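Probable outer membrane protein (Pseudomonas aeruginosa, PDB 3DWO) probably carries hydrophobic compounds, such as long-chain fatty acids, across the outer membrane as a beta-barrel channel of the FadL family. Local coordinates at residues Ile166-Leu177 with Ser200-Ser211. Sequence-based numbering, arbitrary orientation.
With C8E ((hydroxyethyloxy)tri(ethyloxy)octane), chain D; C8E ((hydroxyethyloxy)tri(ethyloxy)octane), chain M.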
loop_
_atom_site.group_PDB
_atom_site.type_symbol
_atom_site.label_atom_id
_atom_site.label_comp_id
_atom_site.label_asym_id
_atom_site.label_seq_id
_atom_site.Cartn_x
_atom_site.Cartn_y
_atom_site.Cartn_z
ATOM N N ILE A 166 -13.317 -3.524 -10.329
ATOM C CA ILE A 166 -13.615 -4.742 -9.586
ATOM C C ILE A 166 -12.283 -5.089 -8.960
ATOM O O ILE A 166 -11.318 -5.447 -9.643
ATOM C CB ILE A 166 -14.100 -5.888 -10.482
ATOM C CG1 ILE A 166 -15.353 -5.452 -11.244
ATOM C CG2 ILE A 166 -14.449 -7.092 -9.622
ATOM C CD1 ILE A 166 -16.509 -5.015 -10.339
ATOM N N GLN A 167 -12.252 -4.971 -7.644
ATOM C CA GLN A 167 -11.046 -5.165 -6.873
ATOM C C GLN A 167 -10.933 -6.457 -6.062
ATOM O O GLN A 167 -11.898 -6.942 -5.474
ATOM C CB GLN A 167 -10.909 -3.929 -5.973
ATOM C CG GLN A 167 -9.913 -4.026 -4.883
ATOM C CD GLN A 167 -10.357 -4.930 -3.779
ATOM O OE1 GLN A 167 -9.554 -5.676 -3.240
ATOM N NE2 GLN A 167 -11.640 -4.869 -3.421
ATOM N N ARG A 168 -9.727 -7.005 -6.035
ATOM C CA ARG A 168 -9.447 -8.209 -5.272
ATOM C C ARG A 168 -8.257 -7.930 -4.355
ATOM O O ARG A 168 -7.171 -7.590 -4.816
ATOM C CB ARG A 168 -9.128 -9.375 -6.208
ATOM C CG ARG A 168 -8.516 -10.577 -5.505
ATOM C CD ARG A 168 -9.476 -11.232 -4.539
ATOM N NE ARG A 168 -8.811 -12.253 -3.736
ATOM C CZ ARG A 168 -8.101 -13.259 -4.241
ATOM N NH1 ARG A 168 -7.963 -13.380 -5.555
ATOM N NH2 ARG A 168 -7.519 -14.139 -3.433
ATOM N N THR A 169 -8.476 -8.060 -3.052
ATOM C CA THR A 169 -7.420 -7.828 -2.072
ATOM C C THR A 169 -7.107 -9.085 -1.283
ATOM O O THR A 169 -8.012 -9.790 -0.850
ATOM C CB THR A 169 -7.827 -6.757 -1.031
ATOM O OG1 THR A 169 -7.981 -5.487 -1.669
ATOM C CG2 THR A 169 -6.762 -6.642 0.050
ATOM N N SER A 170 -5.824 -9.363 -1.097
ATOM C CA SER A 170 -5.413 -10.507 -0.293
ATOM C C SER A 170 -4.529 -9.904 0.786
ATOM O O SER A 170 -3.755 -8.989 0.517
ATOM C CB SER A 170 -4.613 -11.514 -1.118
ATOM O OG SER A 170 -3.301 -11.047 -1.333
ATOM N N GLY A 171 -4.660 -10.396 2.008
ATOM C CA GLY A 171 -3.864 -9.864 3.093
ATOM C C GLY A 171 -3.403 -10.944 4.045
ATOM O O GLY A 171 -4.090 -11.945 4.254
ATOM N N PHE A 172 -2.221 -10.743 4.614
ATOM C CA PHE A 172 -1.665 -11.690 5.560
ATOM C C PHE A 172 -0.911 -10.957 6.669
ATOM O O PHE A 172 -0.173 -10.004 6.409
ATOM C CB PHE A 172 -0.701 -12.654 4.869
ATOM C CG PHE A 172 -0.114 -13.674 5.805
ATOM C CD1 PHE A 172 -0.807 -14.852 6.093
ATOM C CD2 PHE A 172 1.090 -13.426 6.459
ATOM C CE1 PHE A 172 -0.309 -15.766 7.022
ATOM C CE2 PHE A 172 1.598 -14.330 7.387
ATOM C CZ PHE A 172 0.898 -15.502 7.671
ATOM N N VAL A 173 -1.105 -11.413 7.902
ATOM C CA VAL A 173 -0.440 -10.831 9.057
ATOM C C VAL A 173 -0.079 -11.930 10.047
ATOM O O VAL A 173 -0.905 -12.791 10.363
ATOM C CB VAL A 173 -1.349 -9.791 9.784
ATOM C CG1 VAL A 173 -0.982 -9.712 11.261
ATOM C CG2 VAL A 173 -1.172 -8.405 9.161
ATOM N N SER A 174 1.163 -11.919 10.513
ATOM C CA SER A 174 1.592 -12.890 11.508
ATOM C C SER A 174 2.217 -12.047 12.611
ATOM O O SER A 174 2.754 -10.971 12.349
ATOM C CB SER A 174 2.597 -13.902 10.935
ATOM O OG SER A 174 3.844 -13.301 10.650
ATOM N N GLN A 175 2.142 -12.528 13.842
ATOM C CA GLN A 175 2.660 -11.774 14.968
ATOM C C GLN A 175 2.739 -12.743 16.135
ATOM O O GLN A 175 1.927 -13.663 16.238
ATOM C CB GLN A 175 1.681 -10.624 15.262
ATOM C CG GLN A 175 1.899 -9.831 16.533
ATOM C CD GLN A 175 0.910 -8.679 16.639
ATOM O OE1 GLN A 175 -0.031 -8.591 15.852
ATOM N NE2 GLN A 175 1.113 -7.798 17.610
ATOM N N ASN A 176 3.734 -12.559 16.993
ATOM C CA ASN A 176 3.884 -13.432 18.142
ATOM C C ASN A 176 2.907 -13.036 19.234
ATOM O O ASN A 176 2.654 -11.844 19.442
ATOM C CB ASN A 176 5.293 -13.341 18.712
ATOM C CG ASN A 176 5.479 -14.233 19.924
ATOM O OD1 ASN A 176 5.399 -15.457 19.817
ATOM N ND2 ASN A 176 5.720 -13.623 21.088
ATOM N N LEU A 177 2.359 -14.033 19.922
ATOM C CA LEU A 177 1.446 -13.793 21.029
ATOM C C LEU A 177 2.075 -14.450 22.246
ATOM O O LEU A 177 2.573 -15.576 22.175
ATOM C CB LEU A 177 0.076 -14.433 20.800
ATOM C CG LEU A 177 -0.775 -14.109 19.575
ATOM C CD1 LEU A 177 -2.150 -14.748 19.786
ATOM C CD2 LEU A 177 -0.912 -12.598 19.372
ATOM N N SER A 200 4.629 -18.726 23.942
ATOM C CA SER A 200 4.782 -18.056 22.656
ATOM C C SER A 200 4.187 -18.879 21.527
ATOM O O SER A 200 4.427 -20.093 21.411
ATOM C CB SER A 200 6.254 -17.764 22.341
ATOM O OG SER A 200 6.929 -18.933 21.931
ATOM N N ALA A 201 3.411 -18.199 20.696
ATOM C CA ALA A 201 2.765 -18.823 19.559
ATOM C C ALA A 201 2.668 -17.775 18.457
ATOM O O ALA A 201 2.487 -16.586 18.731
ATOM C CB ALA A 201 1.382 -19.306 19.954
ATOM N N LEU A 202 2.813 -18.213 17.212
ATOM C CA LEU A 202 2.719 -17.294 16.094
ATOM C C LEU A 202 1.278 -17.223 15.616
ATOM O O LEU A 202 0.703 -18.222 15.161
ATOM C CB LEU A 202 3.611 -17.750 14.942
ATOM C CG LEU A 202 3.629 -16.794 13.741
ATOM C CD1 LEU A 202 4.410 -15.540 14.108
ATOM C CD2 LEU A 202 4.262 -17.478 12.537
ATOM N N MET A 203 0.688 -16.042 15.757
ATOM C CA MET A 203 -0.674 -15.797 15.310
ATOM C C MET A 203 -0.568 -15.520 13.810
ATOM O O MET A 203 0.286 -14.747 13.387
ATOM C CB MET A 203 -1.236 -14.573 16.032
ATOM C CG MET A 203 -2.455 -13.975 15.378
ATOM S SD MET A 203 -3.858 -15.075 15.471
ATOM C CE MET A 203 -4.767 -14.325 16.814
ATOM N N ARG A 204 -1.418 -16.160 13.011
ATOM C CA ARG A 204 -1.403 -15.984 11.557
ATOM C C ARG A 204 -2.800 -15.694 11.024
ATOM O O ARG A 204 -3.735 -16.448 11.278
ATOM C CB ARG A 204 -0.853 -17.244 10.870
ATOM C CG ARG A 204 0.589 -17.572 11.261
ATOM C CD ARG A 204 1.157 -18.768 10.491
ATOM N NE ARG A 204 0.515 -20.030 10.849
ATOM C CZ ARG A 204 1.018 -21.233 10.570
ATOM N NH1 ARG A 204 2.178 -21.335 9.929
ATOM N NH2 ARG A 204 0.365 -22.335 10.934
ATOM N N VAL A 205 -2.933 -14.605 10.275
ATOM C CA VAL A 205 -4.224 -14.227 9.713
ATOM C C VAL A 205 -4.111 -14.127 8.196
ATOM O O VAL A 205 -3.265 -13.400 7.672
ATOM C CB VAL A 205 -4.703 -12.859 10.278
ATOM C CG1 VAL A 205 -6.139 -12.586 9.848
ATOM C CG2 VAL A 205 -4.584 -12.854 11.793
ATOM N N LYS A 206 -4.967 -14.865 7.498
ATOM C CA LYS A 206 -4.972 -14.879 6.038
ATOM C C LYS A 206 -6.391 -14.573 5.575
ATOM O O LYS A 206 -7.315 -15.343 5.832
ATOM C CB LYS A 206 -4.532 -16.253 5.524
ATOM C CG LYS A 206 -4.649 -16.412 4.024
ATOM C CD LYS A 206 -3.419 -15.901 3.307
ATOM C CE LYS A 206 -2.308 -16.945 3.337
ATOM N NZ LYS A 206 -2.680 -18.173 2.563
ATOM N N VAL A 207 -6.559 -13.449 4.889
ATOM C CA VAL A 207 -7.876 -13.033 4.433
ATOM C C VAL A 207 -7.840 -12.494 3.013
ATOM O O VAL A 207 -6.790 -12.078 2.525
ATOM C CB VAL A 207 -8.454 -11.958 5.381
ATOM C CG1 VAL A 207 -8.715 -12.574 6.764
ATOM C CG2 VAL A 207 -7.464 -10.790 5.521
ATOM N N ASP A 208 -9.001 -12.496 2.363
ATOM C CA ASP A 208 -9.125 -12.040 0.983
ATOM C C ASP A 208 -10.526 -11.479 0.757
ATOM O O ASP A 208 -11.446 -11.767 1.522
ATOM C CB ASP A 208 -8.924 -13.220 0.025
ATOM C CG ASP A 208 -7.606 -13.944 0.250
ATOM O OD1 ASP A 208 -6.577 -13.492 -0.296
ATOM O OD2 ASP A 208 -7.592 -14.965 0.979
ATOM N N ASN A 209 -10.680 -10.690 -0.301
ATOM C CA ASN A 209 -11.979 -10.123 -0.640
ATOM C C ASN A 209 -12.014 -9.497 -2.027
ATOM O O ASN A 209 -11.021 -8.950 -2.509
ATOM C CB ASN A 209 -12.412 -9.060 0.376
ATOM C CG ASN A 209 -13.825 -8.554 0.111
ATOM O OD1 ASN A 209 -14.776 -9.330 0.127
ATOM N ND2 ASN A 209 -13.966 -7.254 -0.145
ATOM N N THR A 210 -13.180 -9.579 -2.653
ATOM C CA THR A 210 -13.403 -9.004 -3.970
ATOM C C THR A 210 -14.634 -8.113 -3.843
ATOM O O THR A 210 -15.681 -8.562 -3.373
ATOM C CB THR A 210 -13.676 -10.099 -5.024
ATOM O OG1 THR A 210 -12.536 -10.963 -5.115
ATOM C CG2 THR A 210 -13.935 -9.473 -6.393
ATOM N N SER A 211 -14.500 -6.850 -4.235
ATOM C CA SER A 211 -15.616 -5.912 -4.165
ATOM C C SER A 211 -15.446 -4.815 -5.215
ATOM O O SER A 211 -14.344 -4.581 -5.704
ATOM C CB SER A 211 -15.713 -5.295 -2.765
ATOM O OG SER A 211 -14.585 -4.495 -2.475
HETATM C C1 C8E D . 1.404 1.816 10.520
HETATM C C2 C8E D . 1.050 0.405 10.418
HETATM C C3 C8E D . -0.254 0.128 9.829
HETATM C C4 C8E D . -0.376 -1.315 9.724
HETATM C C5 C8E D . -1.412 -1.636 8.711
HETATM C C6 C8E D . -1.250 -2.999 8.242
HETATM C C7 C8E D . -2.590 -3.254 7.742
HETATM C C8 C8E D . -2.502 -4.041 6.489
HETATM O O9 C8E D . -3.212 -5.231 6.176
HETATM C C10 C8E D . -3.034 -6.369 6.997
HETATM C C11 C8E D . -3.913 -7.431 6.413
HETATM O O12 C8E D . -5.177 -7.477 7.097
HETATM C C13 C8E D . -5.435 -8.683 7.879
HETATM C C14 C8E D . -4.963 -8.953 9.343
HETATM O O15 C8E D . -5.689 -9.390 10.532
HETATM C C16 C8E D . -6.197 -8.278 11.297
HETATM C C17 C8E D . -5.242 -7.755 12.387
HETATM O O18 C8E D . -4.109 -8.504 12.876
HETATM C C19 C8E D . -4.423 -9.347 14.017
HETATM C C20 C8E D . -3.666 -9.249 15.393
HETATM O O21 C8E D . -2.547 -10.115 15.637
HETATM C C1 C8E M . -19.763 -6.790 -2.098
HETATM C C2 C8E M . -18.755 -7.249 -3.044
HETATM C C3 C8E M . -19.214 -8.212 -4.022
HETATM C C4 C8E M . -18.243 -8.218 -5.103
HETATM C C5 C8E M . -18.913 -8.697 -6.341
HETATM C C6 C8E M . -18.808 -7.688 -7.370
HETATM C C7 C8E M . -20.207 -7.351 -7.545
HETATM C C8 C8E M . -20.390 -6.906 -8.944
HETATM O O9 C8E M . -20.270 -5.587 -9.455
HETATM C C10 C8E M . -21.133 -4.573 -8.949
HETATM C C11 C8E M . -20.740 -3.324 -9.677
HETATM O O12 C8E M . -21.309 -3.285 -11.003
#
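From Q167 paired with S211 to L177 paired with A201, strands 166-177 and 201-211 run antiparallel at 157°, their hydrogen-bonded and non-hydrogen-bonded pairs alternating without a bulge. These neighbouring staves of a FadL-type barrel illustrate how one pairing serves two surroundings, because successive residues point to opposite faces. On one face V173, V205 and V207 line up along a detergent molecule. V173 CG2 meets its C10 at 3.5 Å, while V205 CG1 lies 3.3 Å from its ether O15. G171, paired with V207, brings no side chain to this face. The chain of Q175 stretches out beyond CG (chi2 176°), carrying OE1 to the detergent's terminal hydroxyl O21, which donates a hydrogen bond of 2.9 Å; R372 also donates to OE1. Farther along, L177 CG packs against M203 CB at 3.6 Å.

The other face is mostly polar and charged. R168 bends at chi2, its CD passing 3.1 Å from T210 OG1, and its NH2 makes a salt bridge with D208 OD1 whose hydrogen bond is weak, at 3.3 Å, the two planes turned 60° apart. F172 lays its ring beside the aliphatic part of R204, CZ being 4.0 Å from R204 CB; K206, on the same strand as R204, brings CE to F172 CD1. The guanidinium of R204 reaches on to N245. Backbone bonds thus hold the wall together, while apolar branches and one amide oxygen accommodate an amphiphile, consistent with a channel for hydrophobic compounds.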